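Local coordinates for PHB depolymerase (PDB 2D81), which hydrolyses the ester bonds of polyhydroxybutyrate, a bacterial storage polyester, using a circularly permuted alpha/beta hydrolase fold that binds a hydroxybutyrate trimer, at residues N11-S16 with C221-A226; D34-G39 with A305-V310; G206-P211 with N255-Y260. All blocks are in the same frame, centred on the assembly; numbering follows the deposited sequence.

How the contacts relate
All three contacts are buried, and all belong to the central mixed sheet of the alpha/beta hydrolase fold or to the layer lying on it. Contact 1 and contact 3 are both strand pairings in that sheet, one parallel and one antiparallel, and they adjoin because strands 221-227 and 256-260 are neighbours. Contact 2 differs: helix 301-314 meets the loop before strand 39-43 through apolar side chains alone, with no hydrogen bond across. It touches contact 1 where V38 N approaches V13 O. Contact 1 adds a serine-histidine hydrogen-bond system to its backbone ladder, whereas contact 3 adds leucine, isoleucine and proline packing, with the hydroxyls of Y209 and Y260 held by residues elsewhere.

Contact 1. Residues N11-S16 with C221-A226; sequences NSVSVS and CSLHVA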
ATOM      1  N   ASN A  11     -12.314  10.247  -8.470  1.00 11.33           N
ATOM      2  CA  ASN A  11     -11.113  10.604  -9.219  1.00 12.34           C
ATOM      3  C   ASN A  11      -9.978  11.059  -8.303  1.00 11.13           C
ATOM      4  O   ASN A  11      -8.990  11.625  -8.771  1.00 11.23           O
ATOM      5  CB  ASN A  11     -11.411  11.717 -10.230  1.00 15.52           C
ATOM      6  CG  ASN A  11     -11.773  13.033  -9.564  1.00 20.37           C
ATOM      7  OD1 ASN A  11     -11.267  13.360  -8.488  1.00 20.61           O
ATOM      8  ND2 ASN A  11     -12.641  13.806 -10.209  1.00 24.26           N
ATOM      9  N   SER A  12     -10.119  10.815  -7.002  1.00  9.36           N
ATOM     10  CA  SER A  12      -9.142  11.302  -6.034  1.00  8.39           C
ATOM     11  C   SER A  12      -8.552  10.163  -5.213  1.00  9.01           C
ATOM     12  O   SER A  12      -8.032  10.383  -4.114  1.00 10.97           O
ATOM     13  CB  SER A  12      -9.794  12.314  -5.091  1.00 11.66           C
ATOM     14  OG  SER A  12     -10.758  11.680  -4.269  1.00 13.90           O
ATOM     15  N   VAL A  13      -8.632   8.948  -5.746  1.00  7.73           N
ATOM     16  CA  VAL A  13      -8.234   7.755  -5.002  1.00  7.06           C
ATOM     17  C   VAL A  13      -6.790   7.344  -5.294  1.00  7.42           C
ATOM     18  O   VAL A  13      -6.328   7.397  -6.439  1.00  7.13           O
ATOM     19  CB  VAL A  13      -9.176   6.568  -5.326  1.00  6.15           C
ATOM     20  CG1 VAL A  13      -8.753   5.333  -4.543  1.00  7.88           C
ATOM     21  CG2 VAL A  13     -10.618   6.939  -4.981  1.00  7.42           C
ATOM     22  N   SER A  14      -6.083   6.937  -4.245  1.00  5.37           N
ATOM     23  CA  SER A  14      -4.705   6.468  -4.368  1.00  6.69           C
ATOM     24  C   SER A  14      -4.415   5.431  -3.287  1.00  6.08           C
ATOM     25  O   SER A  14      -5.261   5.172  -2.426  1.00  7.11           O
ATOM     26  CB  SER A  14      -3.732   7.644  -4.231  1.00  8.22           C
ATOM     27  OG  SER A  14      -3.873   8.282  -2.970  1.00  7.49           O
ATOM     28  N   VAL A  15      -3.222   4.842  -3.333  1.00  5.75           N
ATOM     29  CA  VAL A  15      -2.844   3.786  -2.397  1.00  5.88           C
ATOM     30  C   VAL A  15      -1.330   3.761  -2.172  1.00  6.54           C
ATOM     31  O   VAL A  15      -0.556   4.100  -3.068  1.00  6.57           O
ATOM     32  CB  VAL A  15      -3.305   2.397  -2.919  1.00  4.97           C
ATOM     33  CG1 VAL A  15      -2.694   2.126  -4.297  1.00  5.04           C
ATOM     34  CG2 VAL A  15      -2.906   1.304  -1.936  1.00  4.91           C
ATOM     35  N   SER A  16      -0.915   3.372  -0.967  1.00  5.59           N
ATOM     36  CA  SER A  16       0.500   3.126  -0.676  1.00  5.67           C
ATOM     37  C   SER A  16       0.628   2.021   0.367  1.00  6.08           C
ATOM     38  O   SER A  16      -0.363   1.607   0.967  1.00  5.06           O
ATOM     39  CB  SER A  16       1.188   4.406  -0.165  1.00  4.86           C
ATOM     40  OG  SER A  16       0.775   4.755   1.146  1.00  6.85           O
ATOM     41  N   CYS A 221     -14.233  14.910  -0.174  1.00  9.04           N
ATOM     42  CA  CYS A 221     -12.974  14.420   0.369  1.00  9.58           C
ATOM     43  C   CYS A 221     -12.266  13.496  -0.613  1.00  8.43           C
ATOM     44  O   CYS A 221     -12.870  13.004  -1.566  1.00  8.41           O
ATOM     45  CB  CYS A 221     -13.240  13.703   1.700  1.00  8.69           C
ATOM     46  SG  CYS A 221     -13.600  14.906   3.024  1.00 13.89           S
ATOM     47  N   SER A 222     -10.973  13.288  -0.387  1.00  9.32           N
ATOM     48  CA  SER A 222     -10.205  12.309  -1.144  1.00  8.37           C
ATOM     49  C   SER A 222     -10.039  11.037  -0.322  1.00  8.73           C
ATOM     50  O   SER A 222     -10.447  10.985   0.837  1.00  7.50           O
ATOM     51  CB  SER A 222      -8.828  12.873  -1.501  1.00  9.61           C
ATOM     52  OG  SER A 222      -8.121  13.270  -0.337  1.00 11.13           O
ATOM     53  N   LEU A 223      -9.429  10.020  -0.923  1.00  7.07           N
ATOM     54  CA  LEU A 223      -9.239   8.741  -0.250  1.00  5.80           C
ATOM     55  C   LEU A 223      -7.868   8.151  -0.566  1.00  5.37           C
ATOM     56  O   LEU A 223      -7.519   7.953  -1.733  1.00  5.67           O
ATOM     57  CB  LEU A 223     -10.326   7.753  -0.682  1.00  6.12           C
ATOM     58  CG  LEU A 223     -10.179   6.304  -0.197  1.00  6.49           C
ATOM     59  CD1 LEU A 223     -10.314   6.230   1.316  1.00  6.38           C
ATOM     60  CD2 LEU A 223     -11.248   5.443  -0.861  1.00  9.34           C
ATOM     61  N   HIS A 224      -7.098   7.876   0.479  1.00  7.24           N
ATOM     62  CA  HIS A 224      -5.842   7.149   0.340  1.00  5.28           C
ATOM     63  C   HIS A 224      -5.946   5.836   1.106  1.00  5.86           C
ATOM     64  O   HIS A 224      -6.347   5.816   2.272  1.00  6.78           O
ATOM     65  CB  HIS A 224      -4.679   7.972   0.903  1.00  6.57           C
ATOM     66  CG  HIS A 224      -3.333   7.355   0.675  1.00  5.88           C
ATOM     67  ND1 HIS A 224      -2.724   7.335  -0.562  1.00  6.01           N
ATOM     68  CD2 HIS A 224      -2.485   6.723   1.522  1.00  5.92           C
ATOM     69  CE1 HIS A 224      -1.559   6.720  -0.466  1.00  6.59           C
ATOM     70  NE2 HIS A 224      -1.391   6.338   0.788  1.00  5.77           N
ATOM     71  N   VAL A 225      -5.586   4.745   0.441  1.00  3.81           N
ATOM     72  CA  VAL A 225      -5.542   3.435   1.072  1.00  5.30           C
ATOM     73  C   VAL A 225      -4.104   3.158   1.500  1.00  5.26           C
ATOM     74  O   VAL A 225      -3.191   3.193   0.676  1.00  6.06           O
ATOM     75  CB  VAL A 225      -6.000   2.337   0.084  1.00  5.84           C
ATOM     76  CG1 VAL A 225      -6.001   0.974   0.767  1.00  7.12           C
ATOM     77  CG2 VAL A 225      -7.389   2.670  -0.446  1.00  8.65           C
ATOM     78  N   ALA A 226      -3.907   2.899   2.788  1.00  3.91           N
ATOM     79  CA  ALA A 226      -2.571   2.632   3.317  1.00  4.93           C
ATOM     80  C   ALA A 226      -2.461   1.188   3.804  1.00  5.41           C
ATOM     81  O   ALA A 226      -3.239   0.748   4.652  1.00  6.35           O
ATOM     82  CB  ALA A 226      -2.259   3.597   4.460  1.00  4.14           C
TER
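With CG anti to its backbone N (chi1 -174°), H224 swings its imidazole toward strand 13-16, where S14 and S16 each hold OG between their own backbone N and carbonyl carbon (chi1 60° and 71°). The ring is thereby held at two corners: S14 OG is hydrogen-bonded to H224 ND1 at 2.8 Å, and S16 OG to H224 NE2 at 2.7 Å. Both oxygens lie at the ring edge, in its plane, so the pair should resist rotation about chi2. Serine suits these places because it is small and its hydroxyl can bond more than once; S14 OG also bonds Y173 OH, and S16 OG bonds Y247 OH, whose ring meets that of H224.

The backbones are joined by a parallel ladder. S14 N gives to L223 O at 3.1 Å, V225 N to S14 O at 2.9 Å, and S16 N to V225 O at 2.8 Å. On the opposite face of the sheet the valines pack: V15 CG2 reaches V225 CB at 3.8 Å, the two side chains crossing at a slant, and V13 CG2 lies near L223 CB. Branching at CB suits valine to an extended strand; helix 301-314 lies over V13, L223 and V225, and F36 over V13 and V15.

These strands are central neighbours in the sheet although some 200 residues separate them, consistent with the circular permutation. Strand 13-18 ends just before the probable nucleophile position, an engineered alanine that precedes pocket residue S20, as at the nucleophile elbow of an alpha/beta hydrolase.

Contact 2. Residues D34-G39 with A305-V310; sequences DVFNVG and AIVGQV
V35 and F36 meet V307 and V310 entirely through carbon. The two methyls of V35 divide the helix between them: V35 CG1 touches V310 CG1 at 4.0 Å, while V35 CG2 lies 4.2 Å from V307 CG1. F36 comes in beside them, with its CE1 4.2 Å from V307 CG2, a methyl that sits at the ring edge close to its plane, and its CZ 4.3 Å from V310 CG2. V307 and V310 are three residues apart and so face the same side of the helix, where their short branched side chains offer methyls to the loop, and no hydrogen bond crosses.

The next shell sets these groups in place. V35 CG1 stands 4.0 Å above one face of the F36 ring, offset toward its rim, so the two loop residues pack on each other as well as on the helix. F36 is the centre of an inverse gamma turn, with a weak N37 N to V35 O bond of 3.1 Å. The side chain of N37 separately braces the loop: its ND2 bonds D34 O at 3.2 Å and also P10 O; asparagine suits the place because a single amide can reach both carbonyls. Just beyond, the backbone of V38 bonds V13 and K92, joining the loop to the sheet.

Further out, F36 lies on V13 and V15 of strand 13-18 and on V225 of strand 221-227, while L28 of helix 20-31 touches F36, I306 and V307. V310 rests on V13, L223 and V225, so the loop and helix 301-314 share this face of the sheet.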
ATOM      1  N   ASP A  34      -7.244   2.157 -12.977  1.00  8.10           N
ATOM      2  CA  ASP A  34      -8.441   2.956 -13.217  1.00  9.57           C
ATOM      3  C   ASP A  34      -9.116   3.390 -11.916  1.00  8.95           C
ATOM      4  O   ASP A  34      -9.726   4.459 -11.849  1.00 10.64           O
ATOM      5  CB  ASP A  34      -9.438   2.171 -14.081  1.00 10.33           C
ATOM      6  CG  ASP A  34      -9.881   0.872 -13.429  1.00 12.99           C
ATOM      7  OD1 ASP A  34      -9.007   0.081 -13.024  1.00 10.34           O
ATOM      8  OD2 ASP A  34     -11.105   0.637 -13.321  1.00 16.68           O
ATOM      9  N   VAL A  35      -9.002   2.559 -10.887  1.00  8.61           N
ATOM     10  CA  VAL A  35      -9.587   2.855  -9.582  1.00  8.37           C
ATOM     11  C   VAL A  35      -8.668   3.788  -8.803  1.00  9.22           C
ATOM     12  O   VAL A  35      -9.116   4.775  -8.215  1.00  8.09           O
ATOM     13  CB  VAL A  35      -9.797   1.563  -8.761  1.00  7.92           C
ATOM     14  CG1 VAL A  35     -10.306   1.900  -7.364  1.00  9.21           C
ATOM     15  CG2 VAL A  35     -10.789   0.654  -9.474  1.00 10.44           C
ATOM     16  N   PHE A  36      -7.377   3.471  -8.803  1.00  7.28           N
ATOM     17  CA  PHE A  36      -6.395   4.306  -8.122  1.00  7.70           C
ATOM     18  C   PHE A  36      -5.818   5.318  -9.102  1.00  8.48           C
ATOM     19  O   PHE A  36      -4.662   5.233  -9.517  1.00  8.48           O
ATOM     20  CB  PHE A  36      -5.316   3.413  -7.501  1.00  7.90           C
ATOM     21  CG  PHE A  36      -5.874   2.417  -6.522  1.00  7.55           C
ATOM     22  CD1 PHE A  36      -6.288   1.156  -6.948  1.00  6.31           C
ATOM     23  CD2 PHE A  36      -6.087   2.777  -5.193  1.00  7.21           C
ATOM     24  CE1 PHE A  36      -6.913   0.270  -6.069  1.00  7.16           C
ATOM     25  CE2 PHE A  36      -6.712   1.899  -4.304  1.00  7.11           C
ATOM     26  CZ  PHE A  36      -7.128   0.644  -4.744  1.00  7.35           C
ATOM     27  N   ASN A  37      -6.651   6.288  -9.460  1.00  9.08           N
ATOM     28  CA  ASN A  37      -6.411   7.106 -10.640  1.00 11.35           C
ATOM     29  C   ASN A  37      -5.525   8.325 -10.423  1.00  9.85           C
ATOM     30  O   ASN A  37      -5.096   8.955 -11.388  1.00 10.12           O
ATOM     31  CB  ASN A  37      -7.745   7.536 -11.253  1.00 15.52           C
ATOM     32  CG  ASN A  37      -8.795   7.836 -10.210  1.00 18.08           C
ATOM     33  OD1 ASN A  37      -8.561   8.607  -9.281  1.00 21.68           O
ATOM     34  ND2 ASN A  37      -9.967   7.223 -10.356  1.00 19.22           N
ATOM     35  N   VAL A  38      -5.237   8.663  -9.169  1.00  8.82           N
ATOM     36  CA  VAL A  38      -4.279   9.730  -8.908  1.00  8.41           C
ATOM     37  C   VAL A  38      -2.859   9.165  -8.939  1.00  8.77           C
ATOM     38  O   VAL A  38      -1.949   9.768  -9.505  1.00  9.29           O
ATOM     39  CB  VAL A  38      -4.524  10.400  -7.538  1.00  9.84           C
ATOM     40  CG1 VAL A  38      -3.571  11.570  -7.360  1.00  9.09           C
ATOM     41  CG2 VAL A  38      -5.960  10.879  -7.443  1.00  9.14           C
ATOM     42  N   GLY A  39      -2.678   7.996  -8.336  1.00  8.16           N
ATOM     43  CA  GLY A  39      -1.373   7.363  -8.341  1.00  7.15           C
ATOM     44  C   GLY A  39      -1.192   6.459  -7.140  1.00  7.66           C
ATOM     45  O   GLY A  39      -2.162   6.112  -6.469  1.00  7.18           O
ATOM     46  N   ALA A 305     -11.269  -7.304  -2.698  1.00  7.81           N
ATOM     47  CA  ALA A 305     -11.848  -6.894  -1.421  1.00  8.14           C
ATOM     48  C   ALA A 305     -11.527  -5.431  -1.134  1.00  6.99           C
ATOM     49  O   ALA A 305     -12.405  -4.653  -0.762  1.00  6.56           O
ATOM     50  CB  ALA A 305     -11.313  -7.774  -0.299  1.00  8.56           C
ATOM     51  N   ILE A 306     -10.261  -5.064  -1.308  1.00  6.80           N
ATOM     52  CA  ILE A 306      -9.836  -3.685  -1.107  1.00  7.03           C
ATOM     53  C   ILE A 306     -10.544  -2.741  -2.075  1.00  6.78           C
ATOM     54  O   ILE A 306     -11.019  -1.678  -1.678  1.00  7.10           O
ATOM     55  CB  ILE A 306      -8.305  -3.558  -1.272  1.00  5.58           C
ATOM     56  CG1 ILE A 306      -7.608  -4.398  -0.192  1.00  8.67           C
ATOM     57  CG2 ILE A 306      -7.878  -2.092  -1.151  1.00  6.43           C
ATOM     58  CD1 ILE A 306      -6.097  -4.508  -0.365  1.00  7.41           C
ATOM     59  N   VAL A 307     -10.626  -3.132  -3.343  1.00  6.36           N
ATOM     60  CA  VAL A 307     -11.336  -2.326  -4.329  1.00  6.54           C
ATOM     61  C   VAL A 307     -12.818  -2.208  -3.979  1.00  6.78           C
ATOM     62  O   VAL A 307     -13.435  -1.167  -4.203  1.00  6.24           O
ATOM     63  CB  VAL A 307     -11.192  -2.925  -5.745  1.00  6.17           C
ATOM     64  CG1 VAL A 307     -12.088  -2.176  -6.728  1.00  7.59           C
ATOM     65  CG2 VAL A 307      -9.739  -2.832  -6.192  1.00  8.41           C
ATOM     66  N   GLY A 308     -13.381  -3.279  -3.428  1.00  6.70           N
ATOM     67  CA  GLY A 308     -14.778  -3.252  -3.027  1.00  8.02           C
ATOM     68  C   GLY A 308     -15.011  -2.267  -1.900  1.00  9.07           C
ATOM     69  O   GLY A 308     -16.025  -1.565  -1.871  1.00  9.77           O
ATOM     70  N   GLN A 309     -14.067  -2.221  -0.967  1.00  6.93           N
ATOM     71  CA  GLN A 309     -14.094  -1.237   0.103  1.00  7.77           C
ATOM     72  C   GLN A 309     -14.041   0.171  -0.474  1.00  6.83           C
ATOM     73  O   GLN A 309     -14.807   1.047  -0.076  1.00  7.85           O
ATOM     74  CB  GLN A 309     -12.909  -1.463   1.046  1.00  7.86           C
ATOM     75  CG  GLN A 309     -13.011  -2.745   1.867  1.00  7.85           C
ATOM     76  CD  GLN A 309     -11.766  -3.009   2.687  1.00  6.98           C
ATOM     77  OE1 GLN A 309     -11.012  -2.089   2.992  1.00  8.73           O
ATOM     78  NE2 GLN A 309     -11.551  -4.271   3.060  1.00  6.81           N
ATOM     79  N   VAL A 310     -13.134   0.383  -1.422  1.00  6.89           N
ATOM     80  CA  VAL A 310     -12.985   1.691  -2.042  1.00  6.46           C
ATOM     81  C   VAL A 310     -14.269   2.106  -2.750  1.00  6.85           C
ATOM     82  O   VAL A 310     -14.726   3.243  -2.611  1.00  5.67           O
ATOM     83  CB  VAL A 310     -11.825   1.690  -3.057  1.00  6.90           C
ATOM     84  CG1 VAL A 310     -11.850   2.963  -3.885  1.00  8.08           C
ATOM     85  CG2 VAL A 310     -10.502   1.564  -2.320  1.00  7.42           C
TER

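Contact 3. Residues G206-P211 with N255-Y260; sequences GYLYVP and NMIILY
Y207 and Y209 form hydrogen-bonded antiparallel pairs with Y260 and I258, with the L208-L259 pair between them lacking such bonds, and the N-to-C directions of the two short strands differ by 168°. The shortest bond is Y260 N to Y207 O, 2.7 Å; Y209 N to I258 O is 2.8 Å. On the leucine face, L208 and I257 run alongside each other, with L208 CD1 4.1 Å from I257 CG2. Strand 205-210 is the antiparallel member of an otherwise largely parallel sheet, matching the second strand of the canonical alpha/beta hydrolase, and strand 187-192 pairs with its other edge. On the tyrosine face, Y209 CB meets the edge of the Y260 ring at CE1, 4.2 Å away, while I258 CG2, two residues earlier in the strand, lies 3.2 Å above one face, displaced toward the rim. Tyrosine suits both places: its ring packs on the sheet while Y209 OH is hydrogen-bonded to D252 and Y260 OH to N248. Where the ladder ends, P211 CG lies 3.0 Å from M256 O, a buried carbonyl with no hydrogen-bond partner. An alanine here would probably open a gap beside M256 O and I257 CG1, where the ring's CG and CD pack.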
ATOM      1  N   GLY A 206     -11.704  -4.122   9.470  1.00  8.29           N
ATOM      2  CA  GLY A 206     -10.789  -3.131   8.930  1.00  8.05           C
ATOM      3  C   GLY A 206     -11.015  -1.780   9.584  1.00  7.93           C
ATOM      4  O   GLY A 206     -11.952  -1.617  10.368  1.00  6.81           O
ATOM      5  N   TYR A 207     -10.167  -0.810   9.259  1.00  7.84           N
ATOM      6  CA  TYR A 207     -10.260   0.510   9.874  1.00  6.66           C
ATOM      7  C   TYR A 207     -10.127   1.626   8.848  1.00  7.18           C
ATOM      8  O   TYR A 207      -9.606   1.417   7.751  1.00  6.68           O
ATOM      9  CB  TYR A 207      -9.180   0.671  10.946  1.00  8.16           C
ATOM     10  CG  TYR A 207      -9.294  -0.331  12.065  1.00 10.04           C
ATOM     11  CD1 TYR A 207      -8.783  -1.623  11.929  1.00  9.99           C
ATOM     12  CD2 TYR A 207      -9.959  -0.007  13.245  1.00  9.64           C
ATOM     13  CE1 TYR A 207      -8.939  -2.564  12.941  1.00 12.07           C
ATOM     14  CE2 TYR A 207     -10.119  -0.941  14.261  1.00 12.08           C
ATOM     15  CZ  TYR A 207      -9.609  -2.216  14.103  1.00 10.98           C
ATOM     16  OH  TYR A 207      -9.786  -3.145  15.101  1.00 14.31           O
ATOM     17  N   LEU A 208     -10.611   2.811   9.206  1.00  7.25           N
ATOM     18  CA  LEU A 208     -10.391   4.000   8.391  1.00  7.52           C
ATOM     19  C   LEU A 208     -10.375   5.239   9.268  1.00  7.47           C
ATOM     20  O   LEU A 208     -11.163   5.353  10.211  1.00  9.32           O
ATOM     21  CB  LEU A 208     -11.478   4.145   7.313  1.00  7.49           C
ATOM     22  CG  LEU A 208     -12.939   4.318   7.745  1.00  8.69           C
ATOM     23  CD1 LEU A 208     -13.739   4.954   6.611  1.00  8.97           C
ATOM     24  CD2 LEU A 208     -13.527   2.973   8.128  1.00  8.82           C
ATOM     25  N   TYR A 209      -9.469   6.163   8.963  1.00  6.70           N
ATOM     26  CA  TYR A 209      -9.447   7.442   9.654  1.00  6.78           C
ATOM     27  C   TYR A 209     -10.271   8.464   8.890  1.00  6.94           C
ATOM     28  O   TYR A 209     -10.039   8.696   7.701  1.00  6.70           O
ATOM     29  CB  TYR A 209      -8.020   7.970   9.805  1.00  7.14           C
ATOM     30  CG  TYR A 209      -8.007   9.311  10.492  1.00  6.80           C
ATOM     31  CD1 TYR A 209      -8.386   9.427  11.828  1.00  8.80           C
ATOM     32  CD2 TYR A 209      -7.723  10.477   9.784  1.00  7.80           C
ATOM     33  CE1 TYR A 209      -8.494  10.672  12.442  1.00  7.98           C
ATOM     34  CE2 TYR A 209      -7.828  11.732  10.388  1.00  7.79           C
ATOM     35  CZ  TYR A 209      -8.217  11.817  11.718  1.00  9.92           C
ATOM     36  OH  TYR A 209      -8.347  13.044  12.321  1.00 11.16           O
ATOM     37  N   VAL A 210     -11.231   9.074   9.580  1.00  5.97           N
ATOM     38  CA  VAL A 210     -12.117  10.054   8.961  1.00  7.39           C
ATOM     39  C   VAL A 210     -12.004  11.403   9.663  1.00  7.59           C
ATOM     40  O   VAL A 210     -12.445  11.556  10.803  1.00  7.38           O
ATOM     41  CB  VAL A 210     -13.596   9.596   9.024  1.00  8.07           C
ATOM     42  CG1 VAL A 210     -14.499  10.650   8.393  1.00  8.63           C
ATOM     43  CG2 VAL A 210     -13.763   8.263   8.301  1.00  7.38           C
ATOM     44  N   PRO A 211     -11.400  12.399   8.994  1.00  6.80           N
ATOM     45  CA  PRO A 211     -11.251  13.735   9.584  1.00  7.28           C
ATOM     46  C   PRO A 211     -12.633  14.318   9.857  1.00  8.80           C
ATOM     47  O   PRO A 211     -13.611  13.909   9.235  1.00  7.26           O
ATOM     48  CB  PRO A 211     -10.515  14.516   8.495  1.00  8.37           C
ATOM     49  CG  PRO A 211      -9.729  13.454   7.784  1.00  7.32           C
ATOM     50  CD  PRO A 211     -10.728  12.330   7.685  1.00  8.46           C
ATOM     51  N   ASN A 255      -8.931  17.176   4.055  1.00  7.75           N
ATOM     52  CA  ASN A 255     -10.182  16.565   3.614  1.00  7.16           C
ATOM     53  C   ASN A 255      -9.923  15.200   2.999  1.00  7.53           C
ATOM     54  O   ASN A 255     -10.421  14.892   1.917  1.00  8.47           O
ATOM     55  CB  ASN A 255     -10.879  17.456   2.585  1.00  9.55           C
ATOM     56  CG  ASN A 255     -11.213  18.826   3.132  1.00 13.76           C
ATOM     57  OD1 ASN A 255     -11.795  18.951   4.207  1.00 12.93           O
ATOM     58  ND2 ASN A 255     -10.855  19.865   2.386  1.00 17.04           N
ATOM     59  N   MET A 256      -9.135  14.389   3.692  1.00  6.86           N
ATOM     60  CA  MET A 256      -8.717  13.096   3.165  1.00  7.19           C
ATOM     61  C   MET A 256      -9.053  11.988   4.158  1.00  6.82           C
ATOM     62  O   MET A 256      -8.738  12.090   5.341  1.00  6.51           O
ATOM     63  CB  MET A 256      -7.209  13.109   2.899  1.00  6.79           C
ATOM     64  CG  MET A 256      -6.677  11.863   2.212  1.00  8.48           C
ATOM     65  SD  MET A 256      -4.885  11.922   2.064  1.00  9.45           S
ATOM     66  CE  MET A 256      -4.696  13.291   0.886  1.00  8.77           C
ATOM     67  N   ILE A 257      -9.702  10.936   3.667  1.00  5.47           N
ATOM     68  CA  ILE A 257      -9.922   9.728   4.452  1.00  6.28           C
ATOM     69  C   ILE A 257      -8.776   8.751   4.179  1.00  6.94           C
ATOM     70  O   ILE A 257      -8.335   8.608   3.039  1.00  6.40           O
ATOM     71  CB  ILE A 257     -11.270   9.067   4.070  1.00  6.65           C
ATOM     72  CG1 ILE A 257     -12.427   9.999   4.452  1.00  6.94           C
ATOM     73  CG2 ILE A 257     -11.415   7.718   4.762  1.00  6.80           C
ATOM     74  CD1 ILE A 257     -13.800   9.485   4.027  1.00  6.48           C
ATOM     75  N   ILE A 258      -8.278   8.102   5.226  1.00  5.42           N
ATOM     76  CA  ILE A 258      -7.281   7.050   5.051  1.00  5.89           C
ATOM     77  C   ILE A 258      -7.925   5.710   5.382  1.00  6.08           C
ATOM     78  O   ILE A 258      -8.379   5.495   6.506  1.00  5.74           O
ATOM     79  CB  ILE A 258      -6.060   7.236   5.987  1.00  5.38           C
ATOM     80  CG1 ILE A 258      -5.500   8.660   5.877  1.00  3.42           C
ATOM     81  CG2 ILE A 258      -4.985   6.220   5.631  1.00  5.95           C
ATOM     82  CD1 ILE A 258      -4.926   9.016   4.514  1.00  3.38           C
ATOM     83  N   LEU A 259      -7.971   4.810   4.403  1.00  5.81           N
ATOM     84  CA  LEU A 259      -8.507   3.469   4.623  1.00  5.17           C
ATOM     85  C   LEU A 259      -7.375   2.510   4.967  1.00  5.32           C
ATOM     86  O   LEU A 259      -6.362   2.463   4.266  1.00  5.64           O
ATOM     87  CB  LEU A 259      -9.235   2.976   3.369  1.00  5.27           C
ATOM     88  CG  LEU A 259      -9.687   1.512   3.337  1.00  4.64           C
ATOM     89  CD1 LEU A 259     -10.741   1.263   4.418  1.00  6.82           C
ATOM     90  CD2 LEU A 259     -10.254   1.185   1.959  1.00  6.60           C
ATOM     91  N   TYR A 260      -7.549   1.761   6.053  1.00  4.46           N
ATOM     92  CA  TYR A 260      -6.536   0.805   6.503  1.00  5.83           C
ATOM     93  C   TYR A 260      -7.059  -0.631   6.506  1.00  6.08           C
ATOM     94  O   TYR A 260      -7.532  -1.117   7.534  1.00  6.90           O
ATOM     95  CB  TYR A 260      -6.060   1.126   7.930  1.00  4.66           C
ATOM     96  CG  TYR A 260      -5.372   2.458   8.121  1.00  5.67           C
ATOM     97  CD1 TYR A 260      -6.090   3.591   8.517  1.00  6.88           C
ATOM     98  CD2 TYR A 260      -3.995   2.581   7.940  1.00  5.42           C
ATOM     99  CE1 TYR A 260      -5.446   4.813   8.733  1.00  6.23           C
ATOM    100  CE2 TYR A 260      -3.344   3.797   8.151  1.00  6.43           C
ATOM    101  CZ  TYR A 260      -4.074   4.906   8.547  1.00  5.27           C
ATOM    102  OH  TYR A 260      -3.429   6.105   8.754  1.00  6.37           O
TER